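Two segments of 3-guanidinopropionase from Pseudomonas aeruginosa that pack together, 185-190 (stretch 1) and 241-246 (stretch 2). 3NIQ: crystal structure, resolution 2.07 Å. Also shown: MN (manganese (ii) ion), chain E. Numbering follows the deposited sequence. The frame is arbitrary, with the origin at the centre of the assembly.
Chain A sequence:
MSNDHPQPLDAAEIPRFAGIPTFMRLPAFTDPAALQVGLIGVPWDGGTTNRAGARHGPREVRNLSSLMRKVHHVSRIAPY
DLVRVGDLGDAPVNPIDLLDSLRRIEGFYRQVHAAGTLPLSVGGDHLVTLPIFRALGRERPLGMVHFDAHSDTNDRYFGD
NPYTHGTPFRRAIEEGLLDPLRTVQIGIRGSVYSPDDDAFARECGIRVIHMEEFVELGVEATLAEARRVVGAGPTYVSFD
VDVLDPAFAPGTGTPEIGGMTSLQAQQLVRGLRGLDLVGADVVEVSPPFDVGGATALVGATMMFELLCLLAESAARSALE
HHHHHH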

# COMPACT_ATOMS: atom_id res chain seq x y z
N GLN A 185 -23.10 24.82 -8.95
CA GLN A 185 -22.44 23.54 -8.65
C GLN A 185 -21.66 23.10 -9.87
O GLN A 185 -22.19 23.13 -10.98
CB GLN A 185 -23.46 22.48 -8.25
CG GLN A 185 -24.36 22.92 -7.08
CD GLN A 185 -25.38 21.87 -6.74
OE1 GLN A 185 -26.15 21.43 -7.60
NE2 GLN A 185 -25.38 21.43 -5.49
N ILE A 186 -20.38 22.75 -9.68
CA ILE A 186 -19.47 22.47 -10.78
C ILE A 186 -18.82 21.09 -10.64
O ILE A 186 -18.21 20.79 -9.60
CB ILE A 186 -18.33 23.52 -10.83
CG1 ILE A 186 -18.90 24.95 -10.88
CG2 ILE A 186 -17.44 23.24 -12.03
CD1 ILE A 186 -17.87 26.05 -10.74
N GLY A 187 -18.92 20.28 -11.70
CA GLY A 187 -18.23 19.00 -11.74
C GLY A 187 -19.14 17.77 -11.65
O GLY A 187 -18.64 16.65 -11.70
N ILE A 188 -20.45 17.99 -11.54
CA ILE A 188 -21.44 16.94 -11.35
C ILE A 188 -21.34 15.85 -12.42
O ILE A 188 -21.34 16.16 -13.61
CB ILE A 188 -22.89 17.51 -11.33
CG1 ILE A 188 -22.99 18.74 -10.40
CG2 ILE A 188 -23.88 16.43 -10.94
CD1 ILE A 188 -22.70 18.47 -8.94
N ARG A 189 -21.26 14.59 -12.00
CA ARG A 189 -21.12 13.46 -12.94
C ARG A 189 -21.37 12.08 -12.31
O ARG A 189 -21.39 11.92 -11.09
CB ARG A 189 -19.71 13.46 -13.54
CG ARG A 189 -18.64 13.12 -12.49
CD ARG A 189 -17.26 13.21 -13.05
NE ARG A 189 -16.29 12.77 -12.04
CZ ARG A 189 -15.79 13.56 -11.10
NH1 ARG A 189 -16.13 14.86 -11.07
NH2 ARG A 189 -14.92 13.09 -10.22
N GLY A 190 -21.55 11.07 -13.16
CA GLY A 190 -21.68 9.69 -12.69
C GLY A 190 -23.11 9.22 -12.71
O GLY A 190 -24.04 10.04 -12.68
MN MN E . -19.35 14.41 -3.74
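Stretch 2 241-246: VDVLDP

Stretch 2 meets stretch 1 as a short turn set against the backbone of stretch 1 around Gly187. Residues 241-243 form a 3-10 segment, held by the backbone bond from Leu244 N to Val241 O at 3.0 Å; Leu244 and Asp245 are extended loop, and Pro246 turns back to helix-like angles. In stretch 1 the strand that begins earlier in the chain runs through Gln185 and Ile186, and by Arg189 the backbone is loop. The CA atoms nearest each other across the contact are those of Gly187 and Val243, 5.6 Å apart. No backbone-to-backbone hydrogen bond joins the stretches; every bond across the contact is donated by one side chain, Arg189.

The CA-to-CB bond of Arg189 points sideways, but with chi1 in p and chi2 and chi3 both t the chain extends far enough to bring its guanidinium among the carbonyls of the turn. The best-formed bond across the contact runs from Arg189 NH1 to Val243 O, 2.8 Å. NH1 also turns back on its own stretch and donates to Gly187 O at 3.1 Å, so one nitrogen ties the two backbones together. Around NH2 the geometry is looser: weak bonds run from Arg189 NH2 to Asp242 O at 2.9 Å, to Leu244 O at 3.3 Å and to Val243 O at 3.3 Å. Val243 O and Leu244 O lie at the guanidinium edge, near its plane, where N-H groups can reach them. Arg189 NE is satisfied elsewhere in the structure, and NH2 has a further partner there. The lesson for design is that one buried arginine can serve three consecutive carbonyls, those of Asp242, Val243 and Leu244, though only the bond from NH1 is not weak.

The apolar part is small and centres on Val243, with chi1 in p. Its CG2 lies 3.3 Å from Ile186 O and 3.9 Å from Gly187 CA, so the methyl rests on the backbone of stretch 1. Glycine makes that fit possible: an ideal CB on Gly187 would stand 2.3 Å from Val243 CG2, a clash. The backbone angles of Gly187, 111/0, call for glycine independently, since a CB would also be jammed against Ile186 O. The side chain of Ile186 leads away from the turn.

Asp242 divides its duties. Its main-chain O takes the weak bond from Arg189 NH2, while its carboxylate binds manganese through OD1 at 2.5 Å and OD2 at 2.3 Å; water 1 and three atoms from elsewhere in the structure also bind the metal. Asp242 OD1, Asp245 OD1 and Gln185 NE2 are hydrogen-bonded elsewhere.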

# COMPACT_ATOMS: atom_id res chain seq x y z
N VAL A 241 -13.59 17.03 -2.49
CA VAL A 241 -12.44 16.58 -3.25
C VAL A 241 -12.83 15.54 -4.29
O VAL A 241 -12.09 15.33 -5.23
CB VAL A 241 -11.27 16.05 -2.37
CG1 VAL A 241 -10.70 17.16 -1.45
CG2 VAL A 241 -11.68 14.82 -1.56
N ASP A 242 -13.99 14.91 -4.14
CA ASP A 242 -14.43 13.95 -5.15
C ASP A 242 -14.88 14.63 -6.48
O ASP A 242 -15.20 13.95 -7.45
CB ASP A 242 -15.46 12.93 -4.58
CG ASP A 242 -16.87 13.51 -4.40
OD1 ASP A 242 -17.20 14.54 -5.01
OD2 ASP A 242 -17.66 12.91 -3.61
N VAL A 243 -14.88 15.97 -6.53
CA VAL A 243 -14.98 16.67 -7.83
C VAL A 243 -13.78 16.29 -8.72
O VAL A 243 -13.89 16.20 -9.95
CB VAL A 243 -15.02 18.20 -7.67
CG1 VAL A 243 -13.66 18.77 -7.27
CG2 VAL A 243 -15.56 18.87 -8.95
N LEU A 244 -12.64 16.05 -8.10
CA LEU A 244 -11.43 15.68 -8.82
C LEU A 244 -11.47 14.23 -9.29
O LEU A 244 -12.08 13.38 -8.64
CB LEU A 244 -10.20 15.86 -7.92
CG LEU A 244 -10.00 17.30 -7.42
CD1 LEU A 244 -8.98 17.32 -6.35
CD2 LEU A 244 -9.60 18.23 -8.57
N ASP A 245 -10.80 13.92 -10.40
CA ASP A 245 -10.68 12.52 -10.81
C ASP A 245 -9.98 11.73 -9.70
O ASP A 245 -9.11 12.27 -9.04
CB ASP A 245 -9.90 12.40 -12.10
CG ASP A 245 -10.03 11.05 -12.73
OD1 ASP A 245 -10.91 10.90 -13.62
OD2 ASP A 245 -9.28 10.11 -12.33
N PRO A 246 -10.39 10.47 -9.48
CA PRO A 246 -9.72 9.62 -8.52
C PRO A 246 -8.19 9.57 -8.70
O PRO A 246 -7.50 9.29 -7.75
CB PRO A 246 -10.36 8.25 -8.78
CG PRO A 246 -11.76 8.59 -9.11
CD PRO A 246 -11.67 9.89 -9.92
O HOH W 1 -21.12 14.35 -2.39